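Local coordinates for protein putative oxidoreductase molybdopterin-binding subunit (Sulfolobus tokodaii, PDB 4ZOH) that probably serves as the molybdopterin-binding subunit of an oxidoreductase of the aldehyde oxidase and xanthine dehydrogenase family, carrying its cofactor as a pterin cytosine dinucleotide, at residues A35-K40 / Q78-V83; T301-P306 / F376-D381; G610-M615 / V645-K650. One frame throughout, in Å; residues are numbered along the deposited sequence.

Contact 1: A35-K40 / Q78-V83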
# COMPACT_ATOMS: atom_id res chain seq x y z
N ALA A 35 -6.34 -17.29 -9.05
CA ALA A 35 -7.62 -17.57 -9.69
C ALA A 35 -8.08 -18.96 -9.26
O ALA A 35 -7.23 -19.82 -8.95
CB ALA A 35 -7.48 -17.44 -11.22
N PHE A 36 -9.40 -19.18 -9.24
CA PHE A 36 -9.96 -20.47 -8.92
C PHE A 36 -10.45 -21.22 -10.15
O PHE A 36 -11.09 -20.63 -11.02
CB PHE A 36 -11.04 -20.35 -7.86
CG PHE A 36 -10.54 -19.84 -6.56
CD1 PHE A 36 -10.39 -20.71 -5.45
CD2 PHE A 36 -10.18 -18.46 -6.43
CE1 PHE A 36 -9.90 -20.26 -4.23
CE2 PHE A 36 -9.70 -18.01 -5.18
CZ PHE A 36 -9.54 -18.90 -4.10
N VAL A 37 -10.11 -22.51 -10.24
CA VAL A 37 -10.72 -23.46 -11.19
C VAL A 37 -12.05 -23.83 -10.57
O VAL A 37 -12.13 -24.07 -9.34
CB VAL A 37 -9.85 -24.75 -11.41
CG1 VAL A 37 -10.48 -25.70 -12.47
CG2 VAL A 37 -8.42 -24.38 -11.82
N ARG A 38 -13.11 -23.83 -11.38
CA ARG A 38 -14.50 -24.11 -10.86
C ARG A 38 -15.15 -25.33 -11.54
O ARG A 38 -14.78 -25.66 -12.70
CB ARG A 38 -15.39 -22.88 -11.10
CG ARG A 38 -14.99 -21.73 -10.16
CD ARG A 38 -15.62 -20.41 -10.64
NE ARG A 38 -15.03 -19.28 -9.96
CZ ARG A 38 -15.25 -18.91 -8.72
NH1 ARG A 38 -16.10 -19.53 -7.94
NH2 ARG A 38 -14.61 -17.82 -8.25
N SER A 39 -16.05 -26.00 -10.82
CA SER A 39 -16.73 -27.20 -11.37
C SER A 39 -17.46 -26.83 -12.64
O SER A 39 -18.22 -25.81 -12.69
CB SER A 39 -17.68 -27.82 -10.37
OG SER A 39 -18.17 -29.03 -10.93
N LYS A 40 -17.23 -27.62 -13.69
CA LYS A 40 -18.10 -27.50 -14.85
C LYS A 40 -19.33 -28.42 -14.75
O LYS A 40 -20.18 -28.40 -15.61
CB LYS A 40 -17.36 -27.69 -16.15
CG LYS A 40 -16.89 -29.13 -16.31
CD LYS A 40 -16.83 -29.50 -17.79
CE LYS A 40 -15.43 -29.80 -18.25
NZ LYS A 40 -15.33 -29.73 -19.75
N GLN A 78 -18.50 -24.12 -8.39
CA GLN A 78 -17.79 -24.38 -7.14
C GLN A 78 -16.28 -24.39 -7.38
O GLN A 78 -15.81 -24.97 -8.36
CB GLN A 78 -18.21 -25.65 -6.44
CG GLN A 78 -17.74 -25.70 -4.95
CD GLN A 78 -18.16 -27.02 -4.34
OE1 GLN A 78 -18.47 -27.93 -5.08
NE2 GLN A 78 -18.25 -27.12 -3.01
N PRO A 79 -15.52 -23.69 -6.52
CA PRO A 79 -14.06 -23.85 -6.60
C PRO A 79 -13.57 -25.31 -6.28
O PRO A 79 -13.95 -25.94 -5.24
CB PRO A 79 -13.53 -22.86 -5.53
CG PRO A 79 -14.67 -21.97 -5.18
CD PRO A 79 -15.94 -22.77 -5.43
N ILE A 80 -12.77 -25.80 -7.21
CA ILE A 80 -12.21 -27.16 -7.10
C ILE A 80 -10.67 -27.17 -7.10
O ILE A 80 -10.05 -28.19 -6.75
CB ILE A 80 -12.83 -28.12 -8.16
CG1 ILE A 80 -12.60 -27.61 -9.58
CG2 ILE A 80 -14.30 -28.28 -7.82
CD1 ILE A 80 -12.96 -28.61 -10.68
N ALA A 81 -10.07 -26.04 -7.46
CA ALA A 81 -8.62 -25.88 -7.51
C ALA A 81 -8.27 -24.39 -7.46
O ALA A 81 -9.13 -23.54 -7.82
CB ALA A 81 -8.08 -26.49 -8.82
N ILE A 82 -7.03 -24.08 -7.07
CA ILE A 82 -6.54 -22.68 -6.96
C ILE A 82 -5.23 -22.57 -7.72
O ILE A 82 -4.32 -23.39 -7.46
CB ILE A 82 -6.29 -22.22 -5.52
CG1 ILE A 82 -7.40 -22.60 -4.56
CG2 ILE A 82 -6.03 -20.72 -5.50
CD1 ILE A 82 -7.13 -23.81 -3.71
N VAL A 83 -5.12 -21.64 -8.67
CA VAL A 83 -3.88 -21.43 -9.32
C VAL A 83 -3.29 -20.11 -8.82
O VAL A 83 -4.06 -19.16 -8.47
CB VAL A 83 -3.94 -21.48 -10.83
CG1 VAL A 83 -4.66 -22.79 -11.32
CG2 VAL A 83 -4.55 -20.24 -11.47
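Residues 35-38 and 79-83 pair as antiparallel strands, the axes of these short segments making 148° between their N-to-C directions, in the mixed sheet where 79-85 lies between 54-56 and 32-38. At one end Ala-35 and Val-83 form a hydrogen-bonded pair, with Ala-35 N to Val-83 O at 3.0 Å and Val-83 N to Ala-35 O at 2.8 Å. The pairing is then disturbed at Val-37. Its N reaches Ala-81 O at 2.8 Å, but the donor sits 42° out of the carbonyl plane, while Val-37 O accepts from Ile-80 N at 2.8 Å and weakly from Ala-81 N at 3.4 Å. Two residues thus face one, and the register moves by one residue before Arg-38 meets Pro-79. Beyond the bulge, Ser-39 N closes on Gln-78 O at 2.7 Å, lying in the carbonyl plane.

On one face of the sheet, Phe-36 and Ile-82 lie side by side. The Ile-82 CG2 methyl stands 4.2 Å from the centroid of the Phe-36 ring, over its face, as a CH-pi contact, and Pro-79 CB approaches the same ring obliquely. Helix 223-235 covers this group. Next along this face, the Arg-38 guanidinium passes the Pro-79 ring and forms salt bridges with Glu-247 and Glu-224. On the other face, Val-37 CB packs on Ala-81 CB at 3.6 Å; with CG1 anti to the backbone N (chi1 -177°), the CG2 branch turns to Ala-81 and Val-83 and CG1 to Ile-80. Helix 88-95 lies against this side. The arrangement is a classic beta bulge in an antiparallel pair of the a/b hammerhead domain, sandwiched between helices.

Contact 2: T301-P306 / F376-D381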
# COMPACT_ATOMS: atom_id res chain seq x y z
N THR A 301 -39.25 -14.70 5.48
CA THR A 301 -40.30 -14.82 4.52
C THR A 301 -41.63 -15.31 5.17
O THR A 301 -42.69 -14.65 5.00
CB THR A 301 -39.93 -15.81 3.45
OG1 THR A 301 -38.71 -15.40 2.85
CG2 THR A 301 -41.05 -15.95 2.40
N VAL A 302 -41.57 -16.42 5.93
CA VAL A 302 -42.79 -16.95 6.58
C VAL A 302 -43.31 -15.93 7.56
O VAL A 302 -44.50 -15.61 7.55
CB VAL A 302 -42.63 -18.33 7.32
CG1 VAL A 302 -44.03 -18.92 7.63
CG2 VAL A 302 -41.90 -19.33 6.46
N ARG A 303 -42.46 -15.39 8.41
CA ARG A 303 -43.00 -14.60 9.47
C ARG A 303 -43.65 -13.28 8.98
O ARG A 303 -44.34 -12.62 9.74
CB ARG A 303 -41.98 -14.40 10.58
CG ARG A 303 -40.89 -13.36 10.34
CD ARG A 303 -39.64 -13.82 11.13
NE ARG A 303 -39.90 -13.52 12.53
CZ ARG A 303 -39.45 -12.47 13.21
NH1 ARG A 303 -38.60 -11.59 12.64
NH2 ARG A 303 -39.80 -12.33 14.48
N MET A 304 -43.42 -12.90 7.72
CA MET A 304 -43.93 -11.60 7.24
C MET A 304 -45.15 -11.76 6.35
O MET A 304 -45.76 -10.75 6.00
CB MET A 304 -42.86 -10.74 6.49
CG MET A 304 -41.65 -10.44 7.35
SD MET A 304 -41.94 -9.49 8.83
CE MET A 304 -42.51 -8.01 8.00
N LEU A 305 -45.45 -12.99 5.94
CA LEU A 305 -46.73 -13.36 5.27
C LEU A 305 -48.03 -12.73 5.82
O LEU A 305 -48.91 -12.49 5.05
CB LEU A 305 -46.93 -14.87 5.30
CG LEU A 305 -46.14 -15.67 4.26
CD1 LEU A 305 -46.33 -17.17 4.44
CD2 LEU A 305 -46.51 -15.27 2.86
N PRO A 306 -48.17 -12.48 7.13
CA PRO A 306 -49.44 -11.81 7.45
C PRO A 306 -49.49 -10.32 7.03
O PRO A 306 -50.57 -9.69 7.06
CB PRO A 306 -49.54 -11.93 8.99
CG PRO A 306 -48.56 -13.00 9.40
CD PRO A 306 -47.44 -12.82 8.38
N PHE A 376 -47.71 -14.65 13.47
CA PHE A 376 -46.52 -15.47 13.60
C PHE A 376 -45.57 -14.88 14.60
O PHE A 376 -44.37 -15.19 14.58
CB PHE A 376 -45.85 -15.71 12.25
CG PHE A 376 -46.57 -16.68 11.36
CD1 PHE A 376 -47.25 -17.78 11.90
CD2 PHE A 376 -46.53 -16.54 9.96
CE1 PHE A 376 -47.90 -18.70 11.05
CE2 PHE A 376 -47.19 -17.43 9.11
CZ PHE A 376 -47.86 -18.53 9.66
N GLY A 377 -46.07 -13.97 15.43
CA GLY A 377 -45.33 -13.42 16.55
C GLY A 377 -44.47 -12.18 16.29
O GLY A 377 -43.74 -11.75 17.20
N VAL A 378 -44.53 -11.58 15.09
CA VAL A 378 -43.72 -10.34 14.86
C VAL A 378 -44.45 -9.14 15.48
O VAL A 378 -45.59 -8.84 15.13
CB VAL A 378 -43.54 -10.06 13.36
CG1 VAL A 378 -42.50 -8.96 13.16
CG2 VAL A 378 -43.21 -11.33 12.61
N THR A 379 -43.80 -8.45 16.38
CA THR A 379 -44.37 -7.21 16.90
C THR A 379 -44.02 -5.98 16.03
O THR A 379 -42.85 -5.57 15.91
CB THR A 379 -43.94 -6.98 18.35
OG1 THR A 379 -44.48 -8.05 19.13
CG2 THR A 379 -44.49 -5.62 18.91
N TYR A 380 -45.05 -5.44 15.40
CA TYR A 380 -44.96 -4.21 14.68
C TYR A 380 -45.04 -3.13 15.73
O TYR A 380 -46.08 -3.00 16.41
CB TYR A 380 -46.11 -4.12 13.73
CG TYR A 380 -46.25 -5.23 12.73
CD1 TYR A 380 -45.16 -6.03 12.27
CD2 TYR A 380 -47.51 -5.49 12.18
CE1 TYR A 380 -45.35 -7.06 11.35
CE2 TYR A 380 -47.70 -6.50 11.25
CZ TYR A 380 -46.62 -7.27 10.83
OH TYR A 380 -46.89 -8.26 9.88
N ASP A 381 -43.97 -2.34 15.89
CA ASP A 381 -43.83 -1.60 17.15
C ASP A 381 -44.50 -0.25 17.27
O ASP A 381 -44.95 0.12 18.39
CB ASP A 381 -42.36 -1.43 17.54
CG ASP A 381 -41.48 -0.79 16.40
OD1 ASP A 381 -41.90 -0.69 15.20
OD2 ASP A 381 -40.32 -0.45 16.75
O HOH W 1 -41.63 -14.60 14.21
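A single water joins Arg-303 to Phe-376: it accepts from Arg-303 NE at 2.6 Å and donates to Phe-376 O at 2.8 Å, lying in the plane of the guanidinium at its edge. No direct hydrogen bond links the segments; the rest of the contact is van der Waals. Val-378 CG2 meets Arg-303 twice over. It sits 3.3 Å from Arg-303 O and lies over one face of the guanidinium, 3.8 Å above the plane. A bend in the arginine chain at chi3 (-76°) turns the flat group across that methyl, and the pair meet at about a right angle.

The Phe-376 ring takes the other end of the contact. Its CD2 edge comes within 3.3 Å of Val-302 O, near the ring plane, and CE2 touches Val-302 CG1 at 3.8 Å. Pro-306 CG approaches the ring obliquely at 4.1 Å from CD2. Further on, the end of Met-304 reaches loosely toward Val-378 and Tyr-380.

Asn-374 ties the two sides together: its amide nitrogen bonds to Arg-303 O and to Tyr-380 OH, which also bonds to Gly-307 O, while OD1 receives the N-H groups of Phe-376 and Val-378. The arrangement is that of the C-terminal part of the helix that begins at residue 288, docked on the connecting loop of a small beta hairpin, 372-373 with 379-380.

Contact 3: G610-M615 / V645-K650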
# COMPACT_ATOMS: atom_id res chain seq x y z
N GLY A 610 -33.49 0.83 -4.07
CA GLY A 610 -34.27 -0.39 -3.80
C GLY A 610 -35.45 -0.59 -4.71
O GLY A 610 -35.65 -1.69 -5.27
N ILE A 611 -36.20 0.49 -4.91
CA ILE A 611 -37.32 0.49 -5.85
C ILE A 611 -36.94 -0.03 -7.22
O ILE A 611 -37.69 -0.84 -7.82
CB ILE A 611 -38.02 1.89 -5.95
CG1 ILE A 611 -38.87 2.16 -4.69
CG2 ILE A 611 -39.00 1.96 -7.11
CD1 ILE A 611 -39.13 3.68 -4.43
N VAL A 612 -35.80 0.43 -7.74
CA VAL A 612 -35.42 0.00 -9.08
C VAL A 612 -34.98 -1.46 -9.11
O VAL A 612 -35.23 -2.17 -10.08
CB VAL A 612 -34.30 0.94 -9.69
CG1 VAL A 612 -33.66 0.35 -10.93
CG2 VAL A 612 -34.89 2.35 -10.05
N GLN A 613 -34.28 -1.91 -8.05
CA GLN A 613 -34.03 -3.40 -7.93
C GLN A 613 -35.35 -4.23 -7.88
O GLN A 613 -35.53 -5.16 -8.64
CB GLN A 613 -33.08 -3.68 -6.73
CG GLN A 613 -31.65 -3.44 -7.18
CD GLN A 613 -30.73 -3.44 -5.99
OE1 GLN A 613 -31.11 -3.00 -4.91
NE2 GLN A 613 -29.52 -3.98 -6.17
N GLY A 614 -36.29 -3.79 -7.04
CA GLY A 614 -37.60 -4.49 -6.91
C GLY A 614 -38.34 -4.50 -8.25
O GLY A 614 -38.89 -5.54 -8.64
N MET A 615 -38.29 -3.38 -9.01
CA MET A 615 -38.95 -3.31 -10.33
C MET A 615 -38.27 -4.24 -11.32
O MET A 615 -38.91 -4.89 -12.17
CB MET A 615 -38.89 -1.86 -10.83
CG MET A 615 -39.22 -1.72 -12.30
SD MET A 615 -39.04 -0.04 -12.99
CE MET A 615 -39.26 0.84 -11.44
N VAL A 645 -32.56 3.95 -19.17
CA VAL A 645 -33.74 3.91 -19.97
C VAL A 645 -34.86 3.10 -19.26
O VAL A 645 -36.03 3.44 -19.35
CB VAL A 645 -33.38 3.39 -21.37
CG1 VAL A 645 -34.66 3.25 -22.23
CG2 VAL A 645 -32.42 4.38 -22.05
N GLU A 646 -34.53 2.06 -18.49
CA GLU A 646 -35.61 1.24 -17.96
C GLU A 646 -36.19 1.70 -16.61
O GLU A 646 -36.78 0.93 -15.93
CB GLU A 646 -35.19 -0.24 -17.93
CG GLU A 646 -35.08 -0.85 -19.32
CD GLU A 646 -33.78 -0.47 -20.02
OE1 GLU A 646 -32.70 -0.43 -19.34
OE2 GLU A 646 -33.83 -0.18 -21.24
N ILE A 647 -36.02 2.94 -16.20
CA ILE A 647 -36.49 3.32 -14.91
C ILE A 647 -37.81 4.05 -15.07
O ILE A 647 -38.09 4.59 -16.14
CB ILE A 647 -35.43 4.14 -14.09
CG1 ILE A 647 -35.28 5.56 -14.66
CG2 ILE A 647 -34.15 3.29 -13.92
CD1 ILE A 647 -34.38 6.58 -13.92
N PRO A 648 -38.62 4.13 -13.99
CA PRO A 648 -39.78 4.97 -14.06
C PRO A 648 -39.36 6.41 -14.44
O PRO A 648 -38.37 6.94 -13.94
CB PRO A 648 -40.36 4.92 -12.63
CG PRO A 648 -39.70 3.73 -11.97
CD PRO A 648 -38.33 3.72 -12.60
N GLU A 649 -40.10 7.01 -15.34
CA GLU A 649 -39.85 8.41 -15.70
C GLU A 649 -39.71 9.32 -14.50
O GLU A 649 -38.89 10.20 -14.48
CB GLU A 649 -41.01 8.85 -16.58
CG GLU A 649 -41.29 7.85 -17.69
CD GLU A 649 -42.29 8.34 -18.70
OE1 GLU A 649 -42.71 7.48 -19.53
OE2 GLU A 649 -42.64 9.55 -18.68
N LYS A 650 -40.49 9.05 -13.44
CA LYS A 650 -40.34 9.75 -12.21
C LYS A 650 -40.68 8.85 -11.02
O LYS A 650 -41.63 8.06 -11.10
CB LYS A 650 -41.27 10.97 -12.23
CG LYS A 650 -41.17 11.87 -11.03
CD LYS A 650 -39.79 12.41 -10.73
CE LYS A 650 -39.95 13.62 -9.81
NZ LYS A 650 -38.85 13.58 -8.83
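Val-612 and Met-615, a turn apart on helix 600-619, both send their side chains toward the extended loop at Ile-647 and Pro-648. They form two bumps with a shallow notch between them, and the Pro-648 ring, through its CD corner, sits at that notch. On one flank Val-612 CG2 stands 4.5 Å from Pro-648 CD; on the other Met-615 SD lies 3.8 Å from the same atom. The Met-615 methyl is modelled too close to the ring, and its position is doubtful. With CG anti to the backbone N (chi1 165°), Met-615 stretches away from the helix until its sulfur also lies 3.8 Å from Glu-646 O.

Val-612 has a second neighbour. Its CG2 branch meets Ile-647 CG2 at 4.1 Å, the two side chains crossing at a slant, while the longer branch of Ile-647 leads away from the helix. Behind this surface, Val-585 of strand 583-593 touches both Met-615 and Pro-648, and Ile-682 of helix 673-688 backs Met-615.

Pro-648 O accepts a hydrogen bond from a basic side chain of one neighbouring protein, whose backbone also packs on Val-612. Glu-646 OE2 bonds to the backbone of another, while OE1 is hydrogen-bonded to Thr-643 of the same chain. The side chain of Val-612 is about 11 Å from an iron-sulfur cluster and about 11 Å from the pterin cofactor. The direct contact is thus van der Waals, mostly between apolar groups, and part of the loop's polar bonding, through Pro-648 O and Glu-646 OE2, goes to other protein chains.

Followed from the N terminus, the three contacts come in series; none nests in or crosses another. Contact 1 closes a loop of 37 residues and joins two neighbouring strands of a mixed sheet of seven. Contact 2 closes a longer one of 69 residues, bringing the C-terminal part of the helix that begins at residue 288 to the hairpin at 379-380. Contact 3 spans 29 residues and returns the chain to helix 600-619 just before strand 651-655. None touches another: the centres of contacts 1 and 2 are about 41 Å apart, on opposite sides of the chain's centre, and those of contacts 2 and 3 about 27 Å. Contact 3 alone meets other protein chains of the assembly.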